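Local coordinates for hypoxanthine-guanine phosphoribosyltransferase (Leishmania tarentolae, PDB 1PZM), which probably converts hypoxanthine and guanine to IMP and GMP in purine salvage by transferring the phosphoribosyl group of 5-phosphoribosylpyrophosphate, at residues A[54-65]-A[84-92]. Residues are numbered along the deposited sequence; the frame is centred on the assembly and turned at random.
Sequences TADNPLYLLCVL and VPVKVEFIC
Seven backbone hydrogen bonds join residues 59-65 to residues 85-91, pairing strands 59-64 and 86-91 in parallel, from Leu-59 N to Pro-85 O (3.1 Å) through to Leu-65 N to Ile-91 O (2.9 Å). Leu-59, Leu-61 and Cys-63 each use both N and O, and Leu-65 its N, toward Pro-85, Lys-87, Glu-89 and Ile-91, while Tyr-60, Leu-62 and Val-64 bond to strand 120-125 on the other edge.

On the face bearing Tyr-60, the extended Lys-87 chain runs alongside the tyrosine, its CB lying over one ring face, 4.2 Å from the centroid, in a CH-pi contact. A water oxygen lies 2.6 Å from Lys-87 NZ, whose hydrogen bond it accepts, and 2.7 Å from Tyr-60 OH. Glu-89 CG reaches the ring edge, its carboxylate nearly coplanar with the ring (19°); OE1 accepts a hydrogen bond from Arg-113 N.

On the opposite face, a chi1 of 166° turns Cys-63 SG away from its backbone N and brings it obliquely beside the Phe-90 ring, 3.8 Å from CD1. Phe-69 of the second subunit stacks edge-to-face on Phe-90. Separately, Leu-65 CD1 meets Phe-90 CB at 3.9 Å.

With helix 69-81 connecting them, the strands form a beta-alpha-beta unit of the type I phosphoribosyltransferase fold.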
loop_
_atom_site.group_PDB
_atom_site.type_symbol
_atom_site.label_atom_id
_atom_site.label_comp_id
_atom_site.label_asym_id
_atom_site.label_seq_id
_atom_site.Cartn_x
_atom_site.Cartn_y
_atom_site.Cartn_z
ATOM N N THR A 54 -11.456 -7.625 -18.498
ATOM C CA THR A 54 -12.581 -7.835 -17.582
ATOM C C THR A 54 -12.027 -8.253 -16.205
ATOM O O THR A 54 -10.807 -8.337 -16.029
ATOM C CB THR A 54 -13.486 -8.957 -18.121
ATOM O OG1 THR A 54 -12.737 -10.175 -18.158
ATOM C CG2 THR A 54 -13.878 -8.721 -19.613
ATOM N N ALA A 55 -12.905 -8.540 -15.243
ATOM C CA ALA A 55 -12.489 -9.112 -13.952
ATOM C C ALA A 55 -11.708 -10.421 -14.104
ATOM O O ALA A 55 -10.819 -10.695 -13.307
ATOM C CB ALA A 55 -13.711 -9.322 -13.029
ATOM N N ASP A 56 -12.026 -11.248 -15.105
ATOM C CA ASP A 56 -11.270 -12.503 -15.318
ATOM C C ASP A 56 -9.974 -12.340 -16.081
ATOM O O ASP A 56 -9.159 -13.258 -16.122
ATOM C CB ASP A 56 -12.095 -13.552 -16.054
ATOM C CG ASP A 56 -12.835 -14.477 -15.119
ATOM O OD1 ASP A 56 -12.272 -14.938 -14.070
ATOM O OD2 ASP A 56 -14.009 -14.801 -15.385
ATOM N N ASN A 57 -9.820 -11.191 -16.729
ATOM C CA ASN A 57 -8.635 -10.881 -17.529
ATOM C C ASN A 57 -8.325 -9.398 -17.308
ATOM O O ASN A 57 -8.538 -8.561 -18.187
ATOM C CB ASN A 57 -8.903 -11.249 -19.005
ATOM C CG ASN A 57 -7.772 -10.875 -19.952
ATOM O OD1 ASN A 57 -6.590 -11.069 -19.664
ATOM N ND2 ASN A 57 -8.143 -10.330 -21.103
ATOM N N PRO A 58 -7.880 -9.073 -16.093
ATOM C CA PRO A 58 -7.710 -7.678 -15.665
ATOM C C PRO A 58 -6.304 -7.172 -15.924
ATOM O O PRO A 58 -5.516 -7.935 -16.441
ATOM C CB PRO A 58 -7.919 -7.786 -14.150
ATOM C CG PRO A 58 -7.338 -9.124 -13.840
ATOM C CD PRO A 58 -7.539 -10.007 -15.012
ATOM N N LEU A 59 -6.014 -5.912 -15.586
ATOM C CA LEU A 59 -4.626 -5.420 -15.460
ATOM C C LEU A 59 -4.143 -5.771 -14.084
ATOM O O LEU A 59 -4.749 -5.346 -13.076
ATOM C CB LEU A 59 -4.581 -3.908 -15.530
ATOM C CG LEU A 59 -3.212 -3.231 -15.561
ATOM C CD1 LEU A 59 -2.343 -3.834 -16.627
ATOM C CD2 LEU A 59 -3.449 -1.724 -15.855
ATOM N N TYR A 60 -3.077 -6.558 -14.044
ATOM C CA TYR A 60 -2.427 -6.887 -12.797
ATOM C C TYR A 60 -1.431 -5.815 -12.472
ATOM O O TYR A 60 -0.465 -5.629 -13.235
ATOM C CB TYR A 60 -1.694 -8.221 -12.908
ATOM C CG TYR A 60 -2.609 -9.404 -12.748
ATOM C CD1 TYR A 60 -3.398 -9.858 -13.823
ATOM C CD2 TYR A 60 -2.673 -10.106 -11.521
ATOM C CE1 TYR A 60 -4.231 -11.008 -13.646
ATOM C CE2 TYR A 60 -3.502 -11.240 -11.348
ATOM C CZ TYR A 60 -4.261 -11.662 -12.422
ATOM O OH TYR A 60 -5.056 -12.740 -12.278
ATOM N N LEU A 61 -1.624 -5.151 -11.330
ATOM C CA LEU A 61 -0.620 -4.180 -10.867
ATOM C C LEU A 61 0.318 -4.953 -9.944
ATOM O O LEU A 61 -0.143 -5.547 -8.942
ATOM C CB LEU A 61 -1.286 -3.018 -10.116
ATOM C CG LEU A 61 -2.262 -2.117 -10.920
ATOM C CD1 LEU A 61 -2.938 -1.104 -10.015
ATOM C CD2 LEU A 61 -1.554 -1.421 -12.073
ATOM N N LEU A 62 1.606 -4.970 -10.302
ATOM C CA LEU A 62 2.654 -5.621 -9.520
ATOM C C LEU A 62 3.406 -4.575 -8.692
ATOM O O LEU A 62 4.320 -3.855 -9.218
ATOM C CB LEU A 62 3.603 -6.457 -10.442
ATOM C CG LEU A 62 3.052 -7.881 -10.750
ATOM C CD1 LEU A 62 1.521 -8.015 -11.150
ATOM C CD2 LEU A 62 3.890 -8.541 -11.835
ATOM N N CYS A 63 3.006 -4.472 -7.413
ATOM C CA CYS A 63 3.547 -3.422 -6.549
ATOM C C CYS A 63 4.947 -3.784 -5.992
ATOM O O CYS A 63 5.113 -4.796 -5.312
ATOM C CB CYS A 63 2.568 -3.111 -5.408
ATOM S SG CYS A 63 3.262 -2.140 -4.073
ATOM N N VAL A 64 5.957 -2.978 -6.325
ATOM C CA VAL A 64 7.307 -3.274 -5.872
ATOM C C VAL A 64 7.488 -2.693 -4.469
ATOM O O VAL A 64 7.657 -1.500 -4.299
ATOM C CB VAL A 64 8.395 -2.759 -6.825
ATOM C CG1 VAL A 64 9.819 -3.217 -6.328
ATOM C CG2 VAL A 64 8.168 -3.283 -8.249
ATOM N N LEU A 65 7.402 -3.543 -3.450
ATOM C CA LEU A 65 7.620 -3.152 -2.071
ATOM C C LEU A 65 9.082 -2.746 -1.750
ATOM O O LEU A 65 10.014 -3.309 -2.328
ATOM C CB LEU A 65 7.254 -4.358 -1.198
ATOM C CG LEU A 65 5.731 -4.567 -1.254
ATOM C CD1 LEU A 65 5.377 -5.765 -0.421
ATOM C CD2 LEU A 65 4.944 -3.358 -0.751
ATOM N N VAL A 84 -10.858 0.681 -15.508
ATOM C CA VAL A 84 -9.942 -0.398 -15.804
ATOM C C VAL A 84 -10.002 -1.411 -14.659
ATOM O O VAL A 84 -9.660 -1.051 -13.524
ATOM C CB VAL A 84 -8.511 0.110 -15.866
ATOM C CG1 VAL A 84 -7.592 -1.075 -16.101
ATOM C CG2 VAL A 84 -8.378 1.170 -16.971
ATOM N N PRO A 85 -10.386 -2.671 -14.924
ATOM C CA PRO A 85 -10.520 -3.632 -13.838
ATOM C C PRO A 85 -9.121 -4.017 -13.397
ATOM O O PRO A 85 -8.281 -4.240 -14.277
ATOM C CB PRO A 85 -11.254 -4.817 -14.465
ATOM C CG PRO A 85 -10.962 -4.709 -15.989
ATOM C CD PRO A 85 -10.672 -3.247 -16.261
ATOM N N VAL A 86 -8.869 -4.075 -12.083
ATOM C CA VAL A 86 -7.535 -4.485 -11.643
ATOM C C VAL A 86 -7.480 -5.575 -10.611
ATOM O O VAL A 86 -8.447 -5.769 -9.857
ATOM C CB VAL A 86 -6.627 -3.331 -11.190
ATOM C CG1 VAL A 86 -6.796 -2.011 -12.043
ATOM C CG2 VAL A 86 -6.569 -3.119 -9.721
ATOM N N LYS A 87 -6.344 -6.280 -10.592
ATOM C CA LYS A 87 -5.948 -7.159 -9.451
ATOM C C LYS A 87 -4.551 -6.719 -9.012
ATOM O O LYS A 87 -3.811 -6.085 -9.795
ATOM C CB LYS A 87 -5.985 -8.632 -9.843
ATOM C CG LYS A 87 -7.389 -9.173 -10.069
ATOM C CD LYS A 87 -7.351 -10.681 -10.397
ATOM C CE LYS A 87 -8.771 -11.248 -10.573
ATOM N NZ LYS A 87 -8.802 -12.679 -11.116
ATOM N N VAL A 88 -4.195 -7.020 -7.776
ATOM C CA VAL A 88 -2.989 -6.450 -7.192
ATOM C C VAL A 88 -2.130 -7.577 -6.671
ATOM O O VAL A 88 -2.641 -8.560 -6.080
ATOM C CB VAL A 88 -3.343 -5.434 -6.064
ATOM C CG1 VAL A 88 -2.065 -4.821 -5.453
ATOM C CG2 VAL A 88 -4.205 -4.285 -6.657
ATOM N N GLU A 89 -0.838 -7.480 -6.972
ATOM C CA GLU A 89 0.178 -8.427 -6.464
ATOM C C GLU A 89 1.273 -7.596 -5.819
ATOM O O GLU A 89 1.487 -6.428 -6.181
ATOM C CB GLU A 89 0.816 -9.271 -7.587
ATOM C CG GLU A 89 -0.096 -10.308 -8.220
ATOM C CD GLU A 89 -0.663 -11.362 -7.249
ATOM O OE1 GLU A 89 -0.075 -11.656 -6.165
ATOM O OE2 GLU A 89 -1.747 -11.892 -7.573
ATOM N N PHE A 90 1.934 -8.202 -4.855
ATOM C CA PHE A 90 3.003 -7.557 -4.127
ATOM C C PHE A 90 4.326 -8.325 -4.313
ATOM O O PHE A 90 4.425 -9.511 -4.044
ATOM C CB PHE A 90 2.595 -7.440 -2.661
ATOM C CG PHE A 90 1.414 -6.504 -2.458
ATOM C CD1 PHE A 90 1.611 -5.119 -2.355
ATOM C CD2 PHE A 90 0.125 -6.991 -2.437
ATOM C CE1 PHE A 90 0.542 -4.243 -2.212
ATOM C CE2 PHE A 90 -0.983 -6.120 -2.245
ATOM C CZ PHE A 90 -0.778 -4.745 -2.173
ATOM N N ILE A 91 5.342 -7.626 -4.787
ATOM C CA ILE A 91 6.618 -8.263 -4.959
ATOM C C ILE A 91 7.724 -7.615 -4.106
ATOM O O ILE A 91 7.638 -6.466 -3.694
ATOM C CB ILE A 91 6.986 -8.429 -6.491
ATOM C CG1 ILE A 91 7.267 -7.108 -7.171
ATOM C CG2 ILE A 91 5.837 -9.098 -7.262
ATOM C CD1 ILE A 91 7.833 -7.266 -8.619
ATOM N N CYS A 92 8.778 -8.370 -3.861
ATOM C CA CYS A 92 9.869 -7.935 -2.987
ATOM C C CYS A 92 11.194 -8.654 -3.376
ATOM O O CYS A 92 11.321 -9.880 -3.201
ATOM C CB CYS A 92 9.482 -8.223 -1.540
ATOM S SG CYS A 92 10.557 -7.508 -0.294
HETATM O O HOH W 1 -7.491 -13.010 -13.307
#